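Local coordinates for response regulator aspartate phosphatase H (Bacillus subtilis, PDB 3Q15), which dephosphorylates the sporulation phosphotransferase Spo0F and also acts on the response regulator ComA, helping to separate competence and sporulation in time, at residues 107-112 with 122-127; 143-148 with 162-167; 21-26 with 60-65. All coordinates share one frame; numbering follows the deposited sequence.

Contact 1: residues 107-112 with 122-127; sequences RGMYEF and GYYREA
The Tyr123 ring carries Arg107 CG over the centre of one face, a CH-pi contact 3.4 Å from the centroid. The two segments run antiparallel, their axes 8.5 Å apart, as the paired helices of a TPR hairpin, here within the predicted first repeat. Farther along the same arginine, the guanidinium turns one of its own faces to the phenol, with Tyr123 OH above its centre and the two planes 27° apart. At the guanidinium edge sits Glu111, whose OE2 takes both NE and NH2 in a side-on salt bridge within the helix, NE to OE2 being 3.0 Å; Glu111 OE1 goes to Gln114. Gly108 is the point of closest backbone approach: its CA lies 3.5 Å from Tyr123 CB, and a CB on this residue would probably fall too close to Tyr124 CD1. The Tyr124 ring reaches past the glycine and is also packed by Val147 and Ala150 of helix 137-153. Met109, bent at chi2 (-57°), brings its sulfur to the Tyr124 ring edge, a Met-aromatic contact. Tyr124 OH is buried without a hydrogen-bond partner in the model, 3.1 Å from Met109 SD and 3.3 Å from Phe112 CB.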
loop_
_atom_site.group_PDB
_atom_site.type_symbol
_atom_site.label_atom_id
_atom_site.label_comp_id
_atom_site.label_asym_id
_atom_site.label_seq_id
_atom_site.Cartn_x
_atom_site.Cartn_y
_atom_site.Cartn_z
ATOM N N ARG A 107 -9.771 2.955 -14.683
ATOM C CA ARG A 107 -8.926 1.860 -15.134
ATOM C C ARG A 107 -8.392 1.096 -13.931
ATOM O O ARG A 107 -8.295 -0.131 -13.956
ATOM C CB ARG A 107 -7.772 2.372 -16.001
ATOM C CG ARG A 107 -6.788 1.288 -16.409
ATOM C CD ARG A 107 -7.481 0.160 -17.156
ATOM N NE ARG A 107 -6.569 -0.938 -17.465
ATOM C CZ ARG A 107 -5.881 -1.046 -18.598
ATOM N NH1 ARG A 107 -5.995 -0.119 -19.540
ATOM N NH2 ARG A 107 -5.077 -2.084 -18.789
ATOM N N GLY A 108 -8.052 1.829 -12.877
ATOM C CA GLY A 108 -7.614 1.223 -11.633
ATOM C C GLY A 108 -8.714 0.393 -11.000
ATOM O O GLY A 108 -8.475 -0.717 -10.525
ATOM N N MET A 109 -9.929 0.931 -10.998
ATOM C CA MET A 109 -11.069 0.204 -10.454
ATOM C C MET A 109 -11.395 -1.030 -11.299
ATOM O O MET A 109 -11.787 -2.065 -10.768
ATOM C CB MET A 109 -12.291 1.118 -10.333
ATOM C CG MET A 109 -12.177 2.175 -9.235
ATOM S SD MET A 109 -11.881 1.457 -7.604
ATOM C CE MET A 109 -11.831 2.927 -6.581
ATOM N N TYR A 110 -11.225 -0.923 -12.612
ATOM C CA TYR A 110 -11.448 -2.074 -13.486
ATOM C C TYR A 110 -10.481 -3.205 -13.152
ATOM O O TYR A 110 -10.874 -4.371 -13.059
ATOM C CB TYR A 110 -11.317 -1.681 -14.955
ATOM C CG TYR A 110 -11.479 -2.837 -15.919
ATOM C CD1 TYR A 110 -12.739 -3.317 -16.259
ATOM C CD2 TYR A 110 -10.372 -3.446 -16.496
ATOM C CE1 TYR A 110 -12.891 -4.379 -17.148
ATOM C CE2 TYR A 110 -10.513 -4.506 -17.383
ATOM C CZ TYR A 110 -11.775 -4.966 -17.703
ATOM O OH TYR A 110 -11.919 -6.019 -18.584
ATOM N N GLU A 111 -9.212 -2.857 -12.974
ATOM C CA GLU A 111 -8.208 -3.832 -12.588
ATOM C C GLU A 111 -8.549 -4.416 -11.223
ATOM O O GLU A 111 -8.440 -5.624 -11.008
ATOM C CB GLU A 111 -6.819 -3.196 -12.581
ATOM C CG GLU A 111 -6.365 -2.701 -13.957
ATOM C CD GLU A 111 -6.162 -3.835 -14.960
ATOM O OE1 GLU A 111 -6.056 -5.005 -14.535
ATOM O OE2 GLU A 111 -6.104 -3.555 -16.177
ATOM N N PHE A 112 -8.977 -3.553 -10.308
ATOM C CA PHE A 112 -9.376 -3.981 -8.972
ATOM C C PHE A 112 -10.525 -4.983 -9.031
ATOM O O PHE A 112 -10.517 -5.987 -8.323
ATOM C CB PHE A 112 -9.764 -2.769 -8.113
ATOM C CG PHE A 112 -10.385 -3.133 -6.795
ATOM C CD1 PHE A 112 -9.594 -3.430 -5.701
ATOM C CD2 PHE A 112 -11.762 -3.170 -6.651
ATOM C CE1 PHE A 112 -10.160 -3.760 -4.495
ATOM C CE2 PHE A 112 -12.334 -3.501 -5.444
ATOM C CZ PHE A 112 -11.533 -3.796 -4.364
ATOM N N GLY A 122 -0.973 0.478 -9.352
ATOM C CA GLY A 122 -0.256 1.299 -10.306
ATOM C C GLY A 122 -1.118 2.406 -10.879
ATOM O O GLY A 122 -0.661 3.538 -11.027
ATOM N N TYR A 123 -2.366 2.085 -11.203
ATOM C CA TYR A 123 -3.281 3.096 -11.726
ATOM C C TYR A 123 -3.743 4.051 -10.628
ATOM O O TYR A 123 -3.876 5.254 -10.861
ATOM C CB TYR A 123 -4.464 2.457 -12.465
ATOM C CG TYR A 123 -4.078 1.943 -13.839
ATOM C CD1 TYR A 123 -3.936 2.816 -14.913
ATOM C CD2 TYR A 123 -3.838 0.593 -14.058
ATOM C CE1 TYR A 123 -3.570 2.355 -16.166
ATOM C CE2 TYR A 123 -3.475 0.123 -15.304
ATOM C CZ TYR A 123 -3.340 1.005 -16.353
ATOM O OH TYR A 123 -2.979 0.532 -17.590
ATOM N N TYR A 124 -3.967 3.519 -9.429
ATOM C CA TYR A 124 -4.321 4.358 -8.287
ATOM C C TYR A 124 -3.254 5.421 -8.053
ATOM O O TYR A 124 -3.571 6.583 -7.808
ATOM C CB TYR A 124 -4.496 3.526 -7.014
ATOM C CG TYR A 124 -5.726 2.650 -6.995
ATOM C CD1 TYR A 124 -6.824 2.935 -7.795
ATOM C CD2 TYR A 124 -5.788 1.532 -6.171
ATOM C CE1 TYR A 124 -7.949 2.127 -7.776
ATOM C CE2 TYR A 124 -6.907 0.721 -6.145
ATOM C CZ TYR A 124 -7.983 1.021 -6.948
ATOM O OH TYR A 124 -9.093 0.208 -6.915
ATOM N N ARG A 125 -1.989 5.014 -8.119
ATOM C CA ARG A 125 -0.884 5.937 -7.892
ATOM C C ARG A 125 -0.836 7.012 -8.981
ATOM O O ARG A 125 -0.734 8.199 -8.684
ATOM C CB ARG A 125 0.444 5.184 -7.819
ATOM C CG ARG A 125 0.521 4.174 -6.682
ATOM C CD ARG A 125 0.397 4.859 -5.326
ATOM N NE ARG A 125 1.227 6.056 -5.269
ATOM C CZ ARG A 125 2.525 6.054 -4.988
ATOM N NH1 ARG A 125 3.145 4.913 -4.726
ATOM N NH2 ARG A 125 3.204 7.193 -4.966
ATOM N N GLU A 126 -0.922 6.593 -10.239
ATOM C CA GLU A 126 -0.918 7.540 -11.349
ATOM C C GLU A 126 -2.102 8.493 -11.251
ATOM O O GLU A 126 -1.984 9.677 -11.566
ATOM C CB GLU A 126 -0.933 6.813 -12.702
ATOM C CG GLU A 126 0.313 5.980 -12.979
ATOM C CD GLU A 126 1.598 6.790 -12.874
ATOM O OE1 GLU A 126 2.454 6.449 -12.028
ATOM O OE2 GLU A 126 1.759 7.763 -13.640
ATOM N N ALA A 127 -3.244 7.971 -10.813
ATOM C CA ALA A 127 -4.447 8.781 -10.667
ATOM C C ALA A 127 -4.256 9.869 -9.611
ATOM O O ALA A 127 -4.613 11.030 -9.828
ATOM C CB ALA A 127 -5.644 7.902 -10.327
#

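Contact 2: residues 143-148 with 162-167; sequences FHFKVA and YHILQA. With SO4 (sulfate ion), chain F.
His144 and His163 meet rim to rim, ND1 to ND1 at 2.9 Å, in a hydrogen bond for which either ring could be the donor. Each ND1 lies near the plane of the other ring, and the planes are 30° apart. In both residues CG stands anti to the carbonyl carbon (chi1 -73° in His144), which turns each imidazole across to the other helix, the two side chains crossing at about a right angle. Their faces are filled. Gln166 CB sits over the centre of one face of His144, 4.0 Å from the centroid, and Phe143 CD2 covers the opposite one; His163 is held between Val147 CG1, 3.8 Å from its centroid, and Tyr162 CD2. An alanine in place of His144 would probably leave His163 ND1 without its mate and open a gap between Phe143 and Gln166.

Beside the histidines, two alanine methyls and the Phe145-Ile164 pair fill the rest of the interface. The methyl of Ala148 fits against Ile164, CB to CB 3.7 Å, while Ala167 CB nestles 4.0 Å from Phe145 CB. The Ile164 and Phe145 side chains lie side by side, pointing the same way, CD1 to CD1 3.7 Å, and both continue onto helix 178-194. Lys146 turns to the other side, where NZ makes a weak bond to a sulfate, probably from the crystallisation liquor, that Arg180 also hydrogen-bonds. With just methyls at Ala148 and Ala167 the axes come to 7.6 Å at 148°, consistent with the close antiparallel helix pair of a tetratricopeptide repeat, here the predicted second one.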
loop_
_atom_site.group_PDB
_atom_site.type_symbol
_atom_site.label_atom_id
_atom_site.label_comp_id
_atom_site.label_asym_id
_atom_site.label_seq_id
_atom_site.Cartn_x
_atom_site.Cartn_y
_atom_site.Cartn_z
ATOM N N PHE A 143 -11.497 10.483 -3.652
ATOM C CA PHE A 143 -10.493 9.559 -4.151
ATOM C C PHE A 143 -9.901 8.716 -3.024
ATOM O O PHE A 143 -9.763 7.496 -3.147
ATOM C CB PHE A 143 -9.374 10.320 -4.853
ATOM C CG PHE A 143 -8.165 9.481 -5.127
ATOM C CD1 PHE A 143 -8.116 8.656 -6.240
ATOM C CD2 PHE A 143 -7.085 9.498 -4.262
ATOM C CE1 PHE A 143 -7.006 7.875 -6.494
ATOM C CE2 PHE A 143 -5.974 8.718 -4.508
ATOM C CZ PHE A 143 -5.931 7.906 -5.630
ATOM N N HIS A 144 -9.538 9.375 -1.930
ATOM C CA HIS A 144 -8.936 8.683 -0.795
ATOM C C HIS A 144 -9.899 7.687 -0.156
ATOM O O HIS A 144 -9.499 6.601 0.260
ATOM C CB HIS A 144 -8.422 9.682 0.244
ATOM C CG HIS A 144 -7.189 10.408 -0.188
ATOM N ND1 HIS A 144 -5.975 9.776 -0.356
ATOM C CD2 HIS A 144 -6.982 11.709 -0.495
ATOM C CE1 HIS A 144 -5.074 10.658 -0.747
ATOM N NE2 HIS A 144 -5.657 11.839 -0.839
ATOM N N PHE A 145 -11.169 8.064 -0.086
ATOM C CA PHE A 145 -12.193 7.208 0.497
ATOM C C PHE A 145 -12.398 5.938 -0.324
ATOM O O PHE A 145 -12.391 4.830 0.216
ATOM C CB PHE A 145 -13.508 7.978 0.601
ATOM C CG PHE A 145 -14.644 7.174 1.162
ATOM C CD1 PHE A 145 -14.879 7.142 2.526
ATOM C CD2 PHE A 145 -15.486 6.463 0.323
ATOM C CE1 PHE A 145 -15.931 6.411 3.047
ATOM C CE2 PHE A 145 -16.541 5.726 0.838
ATOM C CZ PHE A 145 -16.762 5.702 2.203
ATOM N N LYS A 146 -12.580 6.106 -1.629
ATOM C CA LYS A 146 -12.862 4.981 -2.512
ATOM C C LYS A 146 -11.669 4.040 -2.616
ATOM O O LYS A 146 -11.816 2.819 -2.628
ATOM C CB LYS A 146 -13.271 5.488 -3.896
ATOM C CG LYS A 146 -14.619 6.189 -3.907
ATOM C CD LYS A 146 -14.928 6.791 -5.262
ATOM C CE LYS A 146 -16.298 7.452 -5.261
ATOM N NZ LYS A 146 -17.381 6.473 -4.945
ATOM N N VAL A 147 -10.482 4.622 -2.686
ATOM C CA VAL A 147 -9.254 3.849 -2.733
ATOM C C VAL A 147 -9.030 3.138 -1.394
ATOM O O VAL A 147 -8.574 1.997 -1.355
ATOM C CB VAL A 147 -8.059 4.765 -3.079
ATOM C CG1 VAL A 147 -6.773 4.260 -2.459
ATOM C CG2 VAL A 147 -7.922 4.926 -4.590
ATOM N N ALA A 148 -9.354 3.819 -0.297
ATOM C CA ALA A 148 -9.250 3.217 1.033
ATOM C C ALA A 148 -10.064 1.932 1.106
ATOM O O ALA A 148 -9.612 0.924 1.653
ATOM C CB ALA A 148 -9.707 4.200 2.110
ATOM N N TYR A 162 -4.022 4.646 6.002
ATOM C CA TYR A 162 -3.365 5.857 5.534
ATOM C C TYR A 162 -4.332 6.699 4.717
ATOM O O TYR A 162 -4.549 7.871 5.013
ATOM C CB TYR A 162 -2.138 5.510 4.695
ATOM C CG TYR A 162 -1.595 6.671 3.896
ATOM C CD1 TYR A 162 -0.743 7.603 4.474
ATOM C CD2 TYR A 162 -1.933 6.832 2.561
ATOM C CE1 TYR A 162 -0.244 8.667 3.741
ATOM C CE2 TYR A 162 -1.440 7.887 1.823
ATOM C CZ TYR A 162 -0.595 8.801 2.418
ATOM O OH TYR A 162 -0.100 9.858 1.687
ATOM N N HIS A 163 -4.928 6.087 3.699
ATOM C CA HIS A 163 -5.838 6.807 2.815
ATOM C C HIS A 163 -7.123 7.265 3.495
ATOM O O HIS A 163 -7.562 8.392 3.290
ATOM C CB HIS A 163 -6.159 5.977 1.573
ATOM C CG HIS A 163 -5.064 5.988 0.556
ATOM N ND1 HIS A 163 -4.820 7.070 -0.262
ATOM C CD2 HIS A 163 -4.134 5.056 0.235
ATOM C CE1 HIS A 163 -3.790 6.804 -1.046
ATOM N NE2 HIS A 163 -3.358 5.586 -0.765
ATOM N N ILE A 164 -7.730 6.395 4.295
ATOM C CA ILE A 164 -9.003 6.739 4.917
ATOM C C ILE A 164 -8.847 7.876 5.925
ATOM O O ILE A 164 -9.781 8.647 6.154
ATOM C CB ILE A 164 -9.665 5.520 5.599
ATOM C CG1 ILE A 164 -11.153 5.784 5.820
ATOM C CG2 ILE A 164 -8.966 5.182 6.917
ATOM C CD1 ILE A 164 -11.905 6.116 4.554
ATOM N N LEU A 165 -7.665 7.984 6.523
ATOM C CA LEU A 165 -7.401 9.065 7.462
ATOM C C LEU A 165 -7.279 10.409 6.748
ATOM O O LEU A 165 -7.534 11.459 7.341
ATOM C CB LEU A 165 -6.148 8.780 8.294
ATOM C CG LEU A 165 -6.255 7.682 9.359
ATOM C CD1 LEU A 165 -4.911 7.481 10.044
ATOM C CD2 LEU A 165 -7.334 8.018 10.381
ATOM N N GLN A 166 -6.892 10.378 5.476
ATOM C CA GLN A 166 -6.833 11.605 4.681
ATOM C C GLN A 166 -8.233 12.030 4.256
ATOM O O GLN A 166 -8.542 13.220 4.204
ATOM C CB GLN A 166 -5.947 11.423 3.451
ATOM C CG GLN A 166 -4.487 11.182 3.773
ATOM C CD GLN A 166 -3.606 11.253 2.544
ATOM O OE1 GLN A 166 -3.152 10.230 2.036
ATOM N NE2 GLN A 166 -3.357 12.466 2.060
ATOM N N ALA A 167 -9.075 11.048 3.952
ATOM C CA ALA A 167 -10.463 11.321 3.607
ATOM C C ALA A 167 -11.198 11.946 4.789
ATOM O O ALA A 167 -11.795 13.018 4.664
ATOM C CB ALA A 167 -11.158 10.048 3.161
HETATM S S SO4 F . -21.014 5.391 -2.434
HETATM O O1 SO4 F . -21.691 6.231 -1.449
HETATM O O2 SO4 F . -22.002 4.578 -3.136
HETATM O O3 SO4 F . -20.303 6.231 -3.395
HETATM O O4 SO4 F . -20.065 4.517 -1.749
#

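Contact 3: residues 21-26 with 60-65; sequences KMIRQF and FRHQLM
Packing centres on Ile23, whose branches divide between neighbours. CG2 presses on one face of the Arg61 guanidinium, 3.3 Å from NH1, and CD1 lies at the edge of the His62 ring, 3.7 Å from His62 CB. The apolar pairs are Ile23 CG2 with Met65 SD, 4.1 Å, and Phe26 CD1 with Met65 CG, 3.7 Å; the sulfur also stands obliquely to the Phe26 ring in a Met-aromatic contact. Phe26, with positive phi (50°), is the C-prime residue of a Schellman motif ending helix 9-24; its ring also packs on Leu84 and Ile88.

The polar links across the pair run through two waters, both near the guanidinium plane of Arg61. Water 1 donates to Ile23 O at 3.0 Å and accepts from Arg61 NH1; water 2 accepts from Arg61 NH2 at 2.6 Å and from Arg24 NE. Outside the pair, Arg24 is salt-bridged to Glu89 and His62 bonded to Glu32 and Trp19.

This joins the first and third helices of the N-terminal three-helix bundle. With Arg24 NE 5.0 Å from Arg61 NH2, water 2 and Glu89 would probably ease repulsion between like charges, and water 1 would probably tie the helix end to its neighbour.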
loop_
_atom_site.group_PDB
_atom_site.type_symbol
_atom_site.label_atom_id
_atom_site.label_comp_id
_atom_site.label_asym_id
_atom_site.label_seq_id
_atom_site.Cartn_x
_atom_site.Cartn_y
_atom_site.Cartn_z
ATOM N N LYS A 21 -9.480 7.460 -26.527
ATOM C CA LYS A 21 -8.354 7.168 -27.406
ATOM C C LYS A 21 -8.686 7.492 -28.861
ATOM O O LYS A 21 -7.879 8.088 -29.574
ATOM C CB LYS A 21 -7.930 5.704 -27.274
ATOM C CG LYS A 21 -7.256 5.357 -25.955
ATOM C CD LYS A 21 -6.877 3.885 -25.912
ATOM C CE LYS A 21 -6.077 3.558 -24.660
ATOM N NZ LYS A 21 -6.798 3.973 -23.429
ATOM N N MET A 22 -9.877 7.097 -29.299
ATOM C CA MET A 22 -10.296 7.372 -30.667
ATOM C C MET A 22 -10.424 8.876 -30.902
ATOM O O MET A 22 -10.068 9.381 -31.966
ATOM C CB MET A 22 -11.612 6.665 -30.988
ATOM C CG MET A 22 -11.528 5.140 -30.998
ATOM S SD MET A 22 -10.290 4.464 -32.130
ATOM C CE MET A 22 -8.859 4.345 -31.051
ATOM N N ILE A 23 -10.924 9.588 -29.899
ATOM C CA ILE A 23 -11.061 11.036 -29.983
ATOM C C ILE A 23 -9.713 11.722 -30.189
ATOM O O ILE A 23 -9.569 12.578 -31.063
ATOM C CB ILE A 23 -11.732 11.606 -28.716
ATOM C CG1 ILE A 23 -13.211 11.217 -28.685
ATOM C CG2 ILE A 23 -11.581 13.120 -28.667
ATOM C CD1 ILE A 23 -13.938 11.663 -27.433
ATOM N N ARG A 24 -8.724 11.337 -29.386
ATOM C CA ARG A 24 -7.420 11.998 -29.416
ATOM C C ARG A 24 -6.645 11.708 -30.701
ATOM O O ARG A 24 -5.681 12.401 -31.022
ATOM C CB ARG A 24 -6.592 11.641 -28.178
ATOM C CG ARG A 24 -7.241 12.079 -26.871
ATOM C CD ARG A 24 -6.286 11.964 -25.700
ATOM N NE ARG A 24 -5.262 13.005 -25.709
ATOM C CZ ARG A 24 -3.954 12.771 -25.749
ATOM N NH1 ARG A 24 -3.497 11.527 -25.789
ATOM N NH2 ARG A 24 -3.101 13.785 -25.745
ATOM N N GLN A 25 -7.080 10.685 -31.431
ATOM C CA GLN A 25 -6.519 10.390 -32.744
ATOM C C GLN A 25 -7.494 10.833 -33.826
ATOM O O GLN A 25 -7.347 10.486 -34.997
ATOM C CB GLN A 25 -6.194 8.903 -32.884
ATOM C CG GLN A 25 -5.101 8.436 -31.947
ATOM C CD GLN A 25 -4.784 6.966 -32.105
ATOM O OE1 GLN A 25 -4.541 6.266 -31.123
ATOM N NE2 GLN A 25 -4.777 6.490 -33.344
ATOM N N PHE A 26 -8.497 11.602 -33.413
ATOM C CA PHE A 26 -9.453 12.204 -34.336
ATOM C C PHE A 26 -10.051 11.205 -35.322
ATOM O O PHE A 26 -10.144 11.484 -36.518
ATOM C CB PHE A 26 -8.801 13.362 -35.095
ATOM C CG PHE A 26 -8.374 14.496 -34.214
ATOM C CD1 PHE A 26 -9.200 15.590 -34.024
ATOM C CD2 PHE A 26 -7.148 14.469 -33.571
ATOM C CE1 PHE A 26 -8.811 16.635 -33.211
ATOM C CE2 PHE A 26 -6.754 15.513 -32.756
ATOM C CZ PHE A 26 -7.586 16.596 -32.577
ATOM N N PHE A 60 -18.475 16.181 -24.121
ATOM C CA PHE A 60 -18.050 17.541 -24.430
ATOM C C PHE A 60 -16.743 17.508 -25.214
ATOM O O PHE A 60 -16.579 18.220 -26.206
ATOM C CB PHE A 60 -17.887 18.349 -23.138
ATOM C CG PHE A 60 -17.536 19.797 -23.357
ATOM C CD1 PHE A 60 -18.501 20.704 -23.765
ATOM C CD2 PHE A 60 -16.246 20.254 -23.134
ATOM C CE1 PHE A 60 -18.182 22.038 -23.963
ATOM C CE2 PHE A 60 -15.921 21.586 -23.329
ATOM C CZ PHE A 60 -16.890 22.480 -23.743
ATOM N N ARG A 61 -15.819 16.669 -24.763
ATOM C CA ARG A 61 -14.542 16.499 -25.439
ATOM C C ARG A 61 -14.770 15.971 -26.851
ATOM O O ARG A 61 -14.104 16.394 -27.796
ATOM C CB ARG A 61 -13.646 15.548 -24.642
ATOM C CG ARG A 61 -12.269 15.345 -25.236
ATOM C CD ARG A 61 -11.550 16.668 -25.458
ATOM N NE ARG A 61 -10.209 16.455 -25.999
ATOM C CZ ARG A 61 -9.947 16.307 -27.292
ATOM N NH1 ARG A 61 -10.932 16.358 -28.176
ATOM N NH2 ARG A 61 -8.703 16.112 -27.704
ATOM N N HIS A 62 -15.723 15.054 -26.989
ATOM C CA HIS A 62 -16.082 14.502 -28.290
ATOM C C HIS A 62 -16.607 15.587 -29.227
ATOM O O HIS A 62 -16.321 15.578 -30.424
ATOM C CB HIS A 62 -17.127 13.395 -28.132
ATOM C CG HIS A 62 -17.600 12.817 -29.431
ATOM N ND1 HIS A 62 -17.048 11.682 -29.987
ATOM C CD2 HIS A 62 -18.573 13.218 -30.284
ATOM C CE1 HIS A 62 -17.661 11.409 -31.126
ATOM N NE2 HIS A 62 -18.590 12.326 -31.329
ATOM N N GLN A 63 -17.380 16.518 -28.677
ATOM C CA GLN A 63 -17.936 17.608 -29.472
ATOM C C GLN A 63 -16.842 18.588 -29.898
ATOM O O GLN A 63 -16.868 19.120 -31.006
ATOM C CB GLN A 63 -19.038 18.339 -28.700
ATOM C CG GLN A 63 -19.763 19.403 -29.515
ATOM C CD GLN A 63 -20.469 18.828 -30.732
ATOM O OE1 GLN A 63 -21.066 17.753 -30.665
ATOM N NE2 GLN A 63 -20.397 19.539 -31.855
ATOM N N LEU A 64 -15.880 18.820 -29.012
ATOM C CA LEU A 64 -14.730 19.649 -29.348
ATOM C C LEU A 64 -14.002 19.090 -30.562
ATOM O O LEU A 64 -13.557 19.840 -31.426
ATOM C CB LEU A 64 -13.767 19.752 -28.161
ATOM C CG LEU A 64 -14.171 20.701 -27.032
ATOM C CD1 LEU A 64 -13.156 20.663 -25.903
ATOM C CD2 LEU A 64 -14.332 22.121 -27.560
ATOM N N MET A 65 -13.880 17.766 -30.622
ATOM C CA MET A 65 -13.220 17.119 -31.751
ATOM C C MET A 65 -13.940 17.428 -33.060
ATOM O O MET A 65 -13.308 17.748 -34.066
ATOM C CB MET A 65 -13.144 15.607 -31.546
ATOM C CG MET A 65 -12.637 14.862 -32.769
ATOM S SD MET A 65 -12.707 13.077 -32.569
ATOM C CE MET A 65 -14.471 12.826 -32.375
HETATM O O HOH W 1 -9.455 15.513 -30.400
HETATM O O HOH W 2 -7.242 15.532 -25.607
#

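In the fold
Contacts 1 and 2 each close a hairpin of consecutive helices in the predicted first and second TPR repeats, and they touch: Tyr124 and Met109 of contact 1 pack on helix 137-153, which belongs to contact 2. Both also reach the second subunit. Contact 3 lies apart in the N-terminal bundle, centred about 34 Å from the centre of the chain, against 17 Å for contact 1 and 13 Å for contact 2. Contacts 2 and 3 are buried, contact 1 only partly so. A direct hydrogen bond spans contact 2; waters bridge contact 3; contact 1 is joined by ring and sulfur packing, its salt bridge staying within one helix.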